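Putative glycoside hydrolase (Parabacteroides distasonis ATCC 8503, PDB 3GYC) is a putative glycoside hydrolase of the cellulase-like TIM-barrel group, probably hydrolysing glycosidic bonds in a carbohydrate whose identity is not established. Local coordinates at residues Asn52-Leu62 / Ile108-Asp119; Ile153-Trp162 / Met206-His214. All coordinates share one frame; numbering follows the deposited sequence.

Interaction 1: residues Asn52-Leu62 / Ile108-Asp119; sequences NAIRIDAYPHL and IKVGLSSWYRLD. With EDO (1,2-ethanediol), chain F.
Asp-57 and Ser-114 meet at the C-terminal ends of two neighbouring strands: OG of Ser-114 donates to OD1 of Asp-57 over 2.8 Å, on the syn side of the carboxylate. From the opposite face of its plane the same OD1 takes the backbone N of Tyr-59, an Asx turn. OD2 of Asp-57 accepts the N-H of Trp-115 (N to OD2 2.9 Å) from above that plane in a nearly straight bond (174°), and a water joins it to Arg-117 N. A leucine in place of Asp-57 would probably leave the Ser-114 hydroxyl and the N-H groups of Tyr-59 and Trp-115 without their acceptor, freeing the Asx turn and the chain at Trp-115 to shift. Farther along, NE2 of His-61 donates in its ring plane to a lone pair of Arg-117 O (2.9 Å). Strands 53-57 and 109-113 are adjacent parallel strands of the TIM barrel, laddered from Lys-109 N on Asn-52 O to Ala-58 N on Ser-113 O. Extended from a CG anti to the backbone N (chi1 172°), Arg-55 lays its guanidinium face against CH2 of Trp-115; Glu-305 and Asn-160 hold its nitrogens. CG1 of Ile-56 packs on CG1 of Val-110 (3.7 Å) and CD2 of Leu-112, which touches helix 130-146.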
loop_
_atom_site.group_PDB
_atom_site.type_symbol
_atom_site.label_atom_id
_atom_site.label_comp_id
_atom_site.label_asym_id
_atom_site.label_seq_id
_atom_site.Cartn_x
_atom_site.Cartn_y
_atom_site.Cartn_z
ATOM N N ASN A 52 -14.319 1.658 1.445
ATOM C CA ASN A 52 -14.726 0.503 2.243
ATOM C C ASN A 52 -13.612 -0.526 2.471
ATOM O O ASN A 52 -13.865 -1.658 2.825
ATOM C CB ASN A 52 -16.026 -0.128 1.732
ATOM C CG ASN A 52 -15.952 -0.624 0.307
ATOM O OD1 ASN A 52 -14.963 -0.379 -0.413
ATOM N ND2 ASN A 52 -16.985 -1.371 -0.098
ATOM N N ALA A 53 -12.358 -0.101 2.294
ATOM C CA ALA A 53 -11.201 -0.944 2.595
ATOM C C ALA A 53 -10.019 -0.027 2.999
ATOM O O ALA A 53 -9.949 1.130 2.582
ATOM C CB ALA A 53 -10.822 -1.848 1.373
ATOM N N ILE A 54 -9.122 -0.547 3.827
ATOM C CA ILE A 54 -7.928 0.154 4.283
ATOM C C ILE A 54 -6.770 -0.837 4.273
ATOM O O ILE A 54 -6.950 -1.999 4.591
ATOM C CB ILE A 54 -8.112 0.671 5.734
ATOM C CG1 ILE A 54 -9.411 1.479 5.873
ATOM C CG2 ILE A 54 -6.956 1.496 6.173
ATOM C CD1 ILE A 54 -9.814 1.836 7.374
ATOM N N ARG A 55 -5.606 -0.378 3.861
ATOM C CA ARG A 55 -4.373 -1.155 3.920
ATOM C C ARG A 55 -3.552 -0.603 5.098
ATOM O O ARG A 55 -3.268 0.590 5.153
ATOM C CB ARG A 55 -3.615 -1.004 2.611
ATOM C CG ARG A 55 -2.251 -1.599 2.628
ATOM C CD ARG A 55 -1.497 -1.229 1.463
ATOM N NE ARG A 55 -0.147 -1.742 1.505
ATOM C CZ ARG A 55 0.922 -1.089 1.064
ATOM N NH1 ARG A 55 0.815 0.163 0.592
ATOM N NH2 ARG A 55 2.118 -1.646 1.169
ATOM N N ILE A 56 -3.210 -1.441 6.083
ATOM C CA ILE A 56 -2.485 -0.934 7.209
ATOM C C ILE A 56 -1.261 -1.795 7.506
ATOM O O ILE A 56 -1.153 -2.956 7.099
ATOM C CB ILE A 56 -3.325 -0.853 8.498
ATOM C CG1 ILE A 56 -3.834 -2.239 8.961
ATOM C CG2 ILE A 56 -4.468 0.089 8.383
ATOM C CD1 ILE A 56 -4.525 -2.221 10.315
ATOM N N ASP A 57 -0.371 -1.187 8.246
ATOM C CA ASP A 57 0.773 -1.922 8.783
ATOM C C ASP A 57 0.296 -2.661 10.042
ATOM O O ASP A 57 -0.281 -2.038 10.965
ATOM C CB ASP A 57 1.906 -0.965 9.115
ATOM C CG ASP A 57 3.220 -1.706 9.388
ATOM O OD1 ASP A 57 3.189 -2.873 9.837
ATOM O OD2 ASP A 57 4.277 -1.147 9.053
ATOM N N ALA A 58 0.539 -3.978 10.082
ATOM C CA ALA A 58 0.136 -4.853 11.206
ATOM C C ALA A 58 1.261 -4.970 12.274
ATOM O O ALA A 58 1.028 -5.579 13.329
ATOM C CB ALA A 58 -0.192 -6.245 10.685
ATOM N N TYR A 59 2.457 -4.425 11.971
ATOM C CA TYR A 59 3.634 -4.506 12.884
ATOM C C TYR A 59 3.802 -5.944 13.410
ATOM O O TYR A 59 3.917 -6.164 14.637
ATOM C CB TYR A 59 3.455 -3.577 14.068
ATOM C CG TYR A 59 3.330 -2.089 13.799
ATOM C CD1 TYR A 59 2.120 -1.517 13.454
ATOM C CD2 TYR A 59 4.424 -1.232 13.989
ATOM C CE1 TYR A 59 2.004 -0.133 13.259
ATOM C CE2 TYR A 59 4.322 0.141 13.782
ATOM C CZ TYR A 59 3.108 0.693 13.437
ATOM O OH TYR A 59 2.992 2.060 13.253
ATOM N N PRO A 60 3.834 -6.933 12.502
ATOM C CA PRO A 60 3.895 -8.370 12.902
ATOM C C PRO A 60 5.130 -8.708 13.716
ATOM O O PRO A 60 5.081 -9.509 14.647
ATOM C CB PRO A 60 3.969 -9.105 11.564
ATOM C CG PRO A 60 4.572 -8.115 10.608
ATOM C CD PRO A 60 4.272 -6.709 11.123
ATOM N N HIS A 61 6.246 -8.112 13.338
ATOM C CA HIS A 61 7.503 -8.273 14.055
ATOM C C HIS A 61 7.426 -7.863 15.535
ATOM O O HIS A 61 7.998 -8.542 16.410
ATOM C CB HIS A 61 8.643 -7.553 13.302
ATOM C CG HIS A 61 8.481 -6.074 13.178
ATOM N ND1 HIS A 61 7.399 -5.483 12.548
ATOM C CD2 HIS A 61 9.314 -5.063 13.520
ATOM C CE1 HIS A 61 7.561 -4.174 12.565
ATOM N NE2 HIS A 61 8.714 -3.892 13.138
ATOM N N LEU A 62 6.719 -6.788 15.826
ATOM C CA LEU A 62 6.535 -6.313 17.180
ATOM C C LEU A 62 5.535 -7.198 17.920
ATOM O O LEU A 62 5.771 -7.587 19.078
ATOM C CB LEU A 62 6.101 -4.844 17.192
ATOM C CG LEU A 62 7.065 -3.842 16.531
ATOM C CD1 LEU A 62 6.602 -2.409 16.781
ATOM C CD2 LEU A 62 8.532 -4.066 16.997
ATOM N N ILE A 108 -15.833 -2.383 6.704
ATOM C CA ILE A 108 -14.612 -1.950 6.037
ATOM C C ILE A 108 -13.703 -3.183 6.168
ATOM O O ILE A 108 -13.567 -3.757 7.272
ATOM C CB ILE A 108 -13.971 -0.739 6.734
ATOM C CG1 ILE A 108 -14.820 0.526 6.502
ATOM C CG2 ILE A 108 -12.621 -0.456 6.187
ATOM C CD1 ILE A 108 -14.528 1.652 7.451
ATOM N N LYS A 109 -13.148 -3.624 5.051
ATOM C CA LYS A 109 -12.234 -4.758 5.012
ATOM C C LYS A 109 -10.798 -4.211 5.062
ATOM O O LYS A 109 -10.531 -3.085 4.659
ATOM C CB LYS A 109 -12.460 -5.648 3.772
ATOM C CG LYS A 109 -13.181 -6.991 4.032
ATOM C CD LYS A 109 -14.591 -6.952 4.280
ATOM C CE LYS A 109 -15.149 -8.351 4.708
ATOM N NZ LYS A 109 -15.222 -9.507 3.735
ATOM N N VAL A 110 -9.892 -4.998 5.612
ATOM C CA VAL A 110 -8.517 -4.536 5.842
ATOM C C VAL A 110 -7.440 -5.432 5.243
ATOM O O VAL A 110 -7.359 -6.615 5.534
ATOM C CB VAL A 110 -8.239 -4.358 7.377
ATOM C CG1 VAL A 110 -6.822 -3.833 7.582
ATOM C CG2 VAL A 110 -9.317 -3.418 7.976
ATOM N N GLY A 111 -6.596 -4.835 4.420
ATOM C CA GLY A 111 -5.438 -5.508 3.904
ATOM C C GLY A 111 -4.275 -5.246 4.854
ATOM O O GLY A 111 -4.025 -4.094 5.239
ATOM N N LEU A 112 -3.552 -6.310 5.213
ATOM C CA LEU A 112 -2.399 -6.151 6.083
ATOM C C LEU A 112 -1.121 -6.158 5.267
ATOM O O LEU A 112 -0.975 -6.919 4.293
ATOM C CB LEU A 112 -2.341 -7.285 7.096
ATOM C CG LEU A 112 -3.547 -7.438 8.003
ATOM C CD1 LEU A 112 -3.281 -8.674 8.924
ATOM C CD2 LEU A 112 -3.900 -6.149 8.800
ATOM N N SER A 113 -0.200 -5.318 5.681
ATOM C CA SER A 113 1.126 -5.257 5.107
ATOM C C SER A 113 2.070 -4.890 6.249
ATOM O O SER A 113 1.647 -4.794 7.409
ATOM C CB SER A 113 1.152 -4.166 4.006
ATOM O OG SER A 113 2.360 -4.204 3.273
ATOM N N SER A 114 3.330 -4.626 5.917
ATOM C CA SER A 114 4.267 -4.040 6.895
ATOM C C SER A 114 5.409 -3.327 6.215
ATOM O O SER A 114 5.861 -3.735 5.136
ATOM C CB SER A 114 4.852 -5.071 7.867
ATOM O OG SER A 114 5.427 -4.371 8.977
ATOM N N TRP A 115 5.826 -2.245 6.851
ATOM C CA TRP A 115 7.008 -1.470 6.516
ATOM C C TRP A 115 8.139 -1.809 7.518
ATOM O O TRP A 115 9.207 -1.208 7.474
ATOM C CB TRP A 115 6.693 0.025 6.537
ATOM C CG TRP A 115 5.854 0.501 5.418
ATOM C CD1 TRP A 115 6.251 1.281 4.367
ATOM C CD2 TRP A 115 4.422 0.280 5.237
ATOM N NE1 TRP A 115 5.138 1.571 3.568
ATOM C CE2 TRP A 115 4.036 0.948 4.061
ATOM C CE3 TRP A 115 3.448 -0.427 5.958
ATOM C CZ2 TRP A 115 2.713 0.923 3.571
ATOM C CZ3 TRP A 115 2.159 -0.442 5.491
ATOM C CH2 TRP A 115 1.805 0.214 4.286
ATOM N N TYR A 116 7.887 -2.767 8.422
ATOM C CA TYR A 116 8.863 -3.230 9.413
ATOM C C TYR A 116 9.582 -2.054 10.113
ATOM O O TYR A 116 10.816 -1.892 10.024
ATOM C CB TYR A 116 9.825 -4.199 8.723
ATOM C CG TYR A 116 9.085 -5.405 8.248
ATOM C CD1 TYR A 116 8.825 -6.464 9.131
ATOM C CD2 TYR A 116 8.630 -5.510 6.939
ATOM C CE1 TYR A 116 8.111 -7.580 8.726
ATOM C CE2 TYR A 116 7.900 -6.619 6.522
ATOM C CZ TYR A 116 7.643 -7.651 7.421
ATOM O OH TYR A 116 6.930 -8.771 7.049
ATOM N N ARG A 117 8.774 -1.233 10.772
ATOM C CA ARG A 117 9.228 -0.036 11.451
ATOM C C ARG A 117 10.326 -0.414 12.416
ATOM O O ARG A 117 10.217 -1.414 13.114
ATOM C CB ARG A 117 8.076 0.647 12.168
ATOM C CG ARG A 117 7.044 1.226 11.199
ATOM C CD ARG A 117 7.508 2.574 10.595
ATOM N NE ARG A 117 7.403 3.631 11.609
ATOM C CZ ARG A 117 8.427 4.218 12.221
ATOM N NH1 ARG A 117 9.694 3.902 11.935
ATOM N NH2 ARG A 117 8.188 5.133 13.134
ATOM N N LEU A 118 11.397 0.354 12.396
ATOM C CA LEU A 118 12.534 0.093 13.285
ATOM C C LEU A 118 12.310 0.628 14.681
ATOM O O LEU A 118 12.193 1.849 14.890
ATOM C CB LEU A 118 13.827 0.689 12.758
ATOM C CG LEU A 118 14.404 0.124 11.466
ATOM C CD1 LEU A 118 15.609 0.971 11.047
ATOM C CD2 LEU A 118 14.778 -1.371 11.618
ATOM N N ASP A 119 12.266 -0.291 15.640
ATOM C CA ASP A 119 12.216 0.070 17.036
ATOM C C ASP A 119 13.687 0.241 17.438
ATOM O O ASP A 119 14.586 -0.158 16.698
ATOM C CB ASP A 119 11.568 -0.996 17.891
ATOM C CG ASP A 119 12.368 -2.322 17.898
ATOM O OD1 ASP A 119 12.463 -2.954 16.815
ATOM O OD2 ASP A 119 12.923 -2.686 18.976
HETATM C C1 EDO F . 11.279 1.028 8.242
HETATM O O1 EDO F . 9.859 1.305 8.274
HETATM C C2 EDO F . 12.099 2.005 9.121
HETATM O O2 EDO F . 11.522 2.235 10.429
HETATM O O HOH W 1 5.875 -1.843 11.113
#

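Interaction 2: residues Ile153-Trp162 / Met206-His214; sequences ILYVDLCNEW and MPFLYSFDH
OD1 of Asp-157 is gripped by two backbone N-H groups, Ser-211 N at 3.0 Å from across the contact and Cys-159 N at 2.9 Å from its own segment. They come from opposite faces of the carboxylate, both well out of its plane, and the Cys-159 bond closes an Asx turn. The other oxygen, OD2, receives the hydroxyl of Ser-211 on its syn side, OG to OD2 2.7 Å, so the carboxylate is held at both oxygens; Ser-113 of the next strand also bonds OD2. With OG between its backbone N and carbonyl carbon (chi1 61°), Ser-211 can also accept Glu-161 N, while its O takes Trp-162 N at 2.8 Å. Strands 153-157 and 208-209 are neighbouring parallel strands of the TIM barrel, joined by Val-156 N on Pro-207 O, Leu-209 N on Val-156 O and Leu-158 N on Leu-209 O. Beyond their ends the carboxylates of Glu-161 and Asp-213 stack with planes 24° apart; OE2 of Glu-161 also bonds His-234. On the side facing helices 130-146 and 186-200, the Tyr-210 ring is packed at a face and an edge: CB of Leu-158 sits over one face, 3.6 Å from the centroid, and the CD2-CE2 edge of the tyrosine points at the face of the Trp-162 indole, a T-shaped pair with planes at 64°. Ser-195 holds the phenol OH. CD1 of Phe-208 lies 3.6 Å from CB of Val-156, alongside it, and the bent selenomethionine Met-206 brings CE onto CG2 of Ile-153. Toward the barrel interior, CD2 of Leu-209 reaches CD1 of Tyr-155.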
loop_
_atom_site.group_PDB
_atom_site.type_symbol
_atom_site.label_atom_id
_atom_site.label_comp_id
_atom_site.label_asym_id
_atom_site.label_seq_id
_atom_site.Cartn_x
_atom_site.Cartn_y
_atom_site.Cartn_z
ATOM N N ILE A 153 -10.056 -9.302 7.438
ATOM C CA ILE A 153 -8.835 -9.196 6.704
ATOM C C ILE A 153 -9.090 -9.626 5.258
ATOM O O ILE A 153 -9.640 -10.698 4.992
ATOM C CB ILE A 153 -7.706 -10.049 7.341
ATOM C CG1 ILE A 153 -7.462 -9.599 8.796
ATOM C CG2 ILE A 153 -6.454 -9.997 6.460
ATOM C CD1 ILE A 153 -7.259 -8.097 9.032
ATOM N N LEU A 154 -8.667 -8.761 4.349
ATOM C CA LEU A 154 -8.897 -8.931 2.920
ATOM C C LEU A 154 -7.766 -9.718 2.260
ATOM O O LEU A 154 -7.985 -10.599 1.441
ATOM C CB LEU A 154 -8.985 -7.533 2.322
ATOM C CG LEU A 154 -9.411 -7.355 0.908
ATOM C CD1 LEU A 154 -10.843 -7.912 0.743
ATOM C CD2 LEU A 154 -9.275 -5.826 0.602
ATOM N N TYR A 155 -6.551 -9.381 2.638
ATOM C CA TYR A 155 -5.365 -10.018 2.113
ATOM C C TYR A 155 -4.215 -9.766 3.054
ATOM O O TYR A 155 -4.289 -8.893 3.907
ATOM C CB TYR A 155 -5.010 -9.503 0.702
ATOM C CG TYR A 155 -4.573 -8.050 0.586
ATOM C CD1 TYR A 155 -3.270 -7.693 0.859
ATOM C CD2 TYR A 155 -5.450 -7.043 0.183
ATOM C CE1 TYR A 155 -2.832 -6.367 0.742
ATOM C CE2 TYR A 155 -5.025 -5.699 0.099
ATOM C CZ TYR A 155 -3.714 -5.385 0.353
ATOM O OH TYR A 155 -3.216 -4.123 0.248
ATOM N N VAL A 156 -3.132 -10.531 2.873
ATOM C CA VAL A 156 -1.943 -10.362 3.678
ATOM C C VAL A 156 -0.779 -10.236 2.743
ATOM O O VAL A 156 -0.486 -11.165 1.976
ATOM C CB VAL A 156 -1.709 -11.551 4.656
ATOM C CG1 VAL A 156 -0.349 -11.396 5.422
ATOM C CG2 VAL A 156 -2.900 -11.682 5.590
ATOM N N ASP A 157 -0.085 -9.117 2.873
ATOM C CA ASP A 157 1.121 -8.767 2.098
ATOM C C ASP A 157 2.303 -8.849 3.050
ATOM O O ASP A 157 2.353 -8.111 4.039
ATOM C CB ASP A 157 0.941 -7.356 1.510
ATOM C CG ASP A 157 2.248 -6.715 1.014
ATOM O OD1 ASP A 157 3.274 -7.421 0.774
ATOM O OD2 ASP A 157 2.230 -5.460 0.884
ATOM N N LEU A 158 3.275 -9.691 2.737
ATOM C CA LEU A 158 4.400 -9.903 3.659
ATOM C C LEU A 158 5.406 -8.797 3.715
ATOM O O LEU A 158 6.226 -8.784 4.629
ATOM C CB LEU A 158 5.098 -11.267 3.425
ATOM C CG LEU A 158 4.387 -12.449 4.101
ATOM C CD1 LEU A 158 3.013 -12.653 3.539
ATOM C CD2 LEU A 158 5.199 -13.757 3.967
ATOM N N CYS A 159 5.393 -7.884 2.746
ATOM C CA CYS A 159 6.291 -6.745 2.802
ATOM C C CYS A 159 6.017 -5.678 1.760
ATOM O O CYS A 159 6.038 -5.972 0.558
ATOM C CB CYS A 159 7.737 -7.219 2.588
ATOM S SG CYS A 159 8.882 -5.902 2.982
ATOM N N ASN A 160 5.765 -4.443 2.222
ATOM C CA ASN A 160 5.645 -3.296 1.344
ATOM C C ASN A 160 6.842 -3.155 0.427
ATOM O O ASN A 160 7.977 -3.130 0.900
ATOM C CB ASN A 160 5.560 -2.017 2.161
ATOM C CG ASN A 160 5.573 -0.768 1.296
ATOM O OD1 ASN A 160 4.568 -0.441 0.633
ATOM N ND2 ASN A 160 6.707 -0.046 1.306
ATOM N N GLU A 161 6.590 -3.025 -0.880
ATOM C CA GLU A 161 7.651 -2.728 -1.870
ATOM C C GLU A 161 8.864 -3.616 -1.768
ATOM O O GLU A 161 10.030 -3.179 -1.753
ATOM C CB GLU A 161 8.015 -1.248 -1.825
ATOM C CG GLU A 161 6.792 -0.433 -2.222
ATOM C CD GLU A 161 6.939 1.069 -2.122
ATOM O OE1 GLU A 161 7.863 1.552 -1.413
ATOM O OE2 GLU A 161 6.074 1.753 -2.742
ATOM N N TRP A 162 8.560 -4.905 -1.718
ATOM C CA TRP A 162 9.590 -5.930 -1.719
ATOM C C TRP A 162 10.460 -5.828 -2.982
ATOM O O TRP A 162 9.939 -5.647 -4.081
ATOM C CB TRP A 162 8.927 -7.300 -1.664
ATOM C CG TRP A 162 9.888 -8.494 -1.614
ATOM C CD1 TRP A 162 10.292 -9.265 -2.654
ATOM C CD2 TRP A 162 10.521 -9.034 -0.445
ATOM N NE1 TRP A 162 11.144 -10.252 -2.213
ATOM C CE2 TRP A 162 11.303 -10.129 -0.860
ATOM C CE3 TRP A 162 10.506 -8.690 0.913
ATOM C CZ2 TRP A 162 12.053 -10.887 0.031
ATOM C CZ3 TRP A 162 11.258 -9.431 1.796
ATOM C CH2 TRP A 162 12.034 -10.519 1.352
HETATM N N MSE A 206 -6.499 -17.871 2.557
HETATM C CA MSE A 206 -6.195 -16.431 2.680
HETATM C C MSE A 206 -5.366 -15.983 1.439
HETATM O O MSE A 206 -4.462 -16.679 1.033
HETATM C CB MSE A 206 -5.454 -16.148 4.006
HETATM C CG MSE A 206 -5.041 -14.707 4.231
HETATM SE SE MSE A 206 -6.552 -13.517 4.524
HETATM C CE MSE A 206 -6.906 -13.876 6.432
ATOM N N PRO A 207 -5.729 -14.853 0.803
ATOM C CA PRO A 207 -4.911 -14.360 -0.303
ATOM C C PRO A 207 -3.612 -13.775 0.228
ATOM O O PRO A 207 -3.634 -12.855 1.053
ATOM C CB PRO A 207 -5.768 -13.274 -0.958
ATOM C CG PRO A 207 -7.115 -13.428 -0.398
ATOM C CD PRO A 207 -7.028 -14.176 0.890
ATOM N N PHE A 208 -2.496 -14.322 -0.225
ATOM C CA PHE A 208 -1.162 -13.870 0.170
ATOM C C PHE A 208 -0.384 -13.338 -1.007
ATOM O O PHE A 208 -0.496 -13.840 -2.125
ATOM C CB PHE A 208 -0.357 -15.017 0.770
ATOM C CG PHE A 208 -0.860 -15.478 2.121
ATOM C CD1 PHE A 208 -0.672 -14.684 3.253
ATOM C CD2 PHE A 208 -1.460 -16.703 2.268
ATOM C CE1 PHE A 208 -1.112 -15.098 4.512
ATOM C CE2 PHE A 208 -1.913 -17.116 3.511
ATOM C CZ PHE A 208 -1.747 -16.289 4.633
ATOM N N LEU A 209 0.454 -12.349 -0.737
ATOM C CA LEU A 209 1.311 -11.748 -1.752
ATOM C C LEU A 209 2.454 -10.985 -1.100
ATOM O O LEU A 209 2.557 -10.959 0.117
ATOM C CB LEU A 209 0.497 -10.725 -2.561
ATOM C CG LEU A 209 0.159 -9.418 -1.824
ATOM C CD1 LEU A 209 0.075 -8.273 -2.810
ATOM C CD2 LEU A 209 -1.101 -9.591 -0.960
ATOM N N TYR A 210 3.311 -10.396 -1.942
ATOM C CA TYR A 210 4.283 -9.388 -1.556
ATOM C C TYR A 210 4.018 -8.244 -2.537
ATOM O O TYR A 210 3.745 -8.506 -3.724
ATOM C CB TYR A 210 5.713 -9.840 -1.705
ATOM C CG TYR A 210 6.288 -10.763 -0.649
ATOM C CD1 TYR A 210 5.876 -12.072 -0.530
ATOM C CD2 TYR A 210 7.347 -10.341 0.160
ATOM C CE1 TYR A 210 6.468 -12.947 0.401
ATOM C CE2 TYR A 210 7.934 -11.191 1.083
ATOM C CZ TYR A 210 7.501 -12.489 1.197
ATOM O OH TYR A 210 8.081 -13.320 2.112
ATOM N N SER A 211 4.058 -6.990 -2.069
ATOM C CA SER A 211 3.769 -5.845 -2.936
ATOM C C SER A 211 5.048 -5.262 -3.536
ATOM O O SER A 211 6.094 -5.245 -2.901
ATOM C CB SER A 211 2.981 -4.760 -2.204
ATOM O OG SER A 211 3.670 -4.218 -1.095
ATOM N N PHE A 212 4.918 -4.786 -4.769
ATOM C CA PHE A 212 6.014 -4.286 -5.551
ATOM C C PHE A 212 5.815 -2.873 -6.139
ATOM O O PHE A 212 4.684 -2.427 -6.355
ATOM C CB PHE A 212 6.253 -5.231 -6.721
ATOM C CG PHE A 212 6.366 -6.698 -6.348
ATOM C CD1 PHE A 212 7.099 -7.117 -5.253
ATOM C CD2 PHE A 212 5.818 -7.664 -7.186
ATOM C CE1 PHE A 212 7.210 -8.444 -4.943
ATOM C CE2 PHE A 212 5.938 -9.004 -6.896
ATOM C CZ PHE A 212 6.639 -9.395 -5.767
ATOM N N ASP A 213 6.935 -2.168 -6.367
ATOM C CA ASP A 213 6.924 -0.873 -7.039
ATOM C C ASP A 213 7.813 -0.854 -8.310
ATOM O O ASP A 213 7.856 0.164 -9.005
ATOM C CB ASP A 213 7.352 0.257 -6.101
ATOM C CG ASP A 213 8.795 0.076 -5.569
ATOM O OD1 ASP A 213 9.400 -1.011 -5.745
ATOM O OD2 ASP A 213 9.323 1.036 -4.962
ATOM N N HIS A 214 8.502 -1.957 -8.618
ATOM C CA HIS A 214 9.345 -2.021 -9.813
ATOM C C HIS A 214 8.499 -1.704 -11.055
ATOM O O HIS A 214 7.424 -2.302 -11.267
ATOM C CB HIS A 214 9.969 -3.398 -9.939
ATOM C CG HIS A 214 11.130 -3.423 -10.866
ATOM N ND1 HIS A 214 11.000 -3.695 -12.207
ATOM C CD2 HIS A 214 12.438 -3.175 -10.655
ATOM C CE1 HIS A 214 12.185 -3.620 -12.783
ATOM N NE2 HIS A 214 13.075 -3.310 -11.861
HETATM O O HOH W 2 11.345 -2.199 -3.741
HETATM O O HOH W 3 9.353 -3.689 -5.837
#

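Overall arrangement
Both contacts belong to one parallel eight-stranded sheet, the TIM barrel, with centres about 10 Å apart. They follow in series along the chain: interaction 1 pairs strands 53-57 and 109-113, and interaction 2 then pairs 153-157 with 208-209. Strands 109-113 and 153-157 are themselves neighbours, so the four strands run consecutively round the wall, and helix 130-146 packs against both pairs. Besides the side-chain bonds between the strands, Tyr-116 OH of interaction 1 makes a probable hydrogen bond to Leu-158 O of interaction 2. These links gather near the C-terminal ends of the strands, where TIM-barrel enzymes characteristically place their active sites, consistent with a substrate site there.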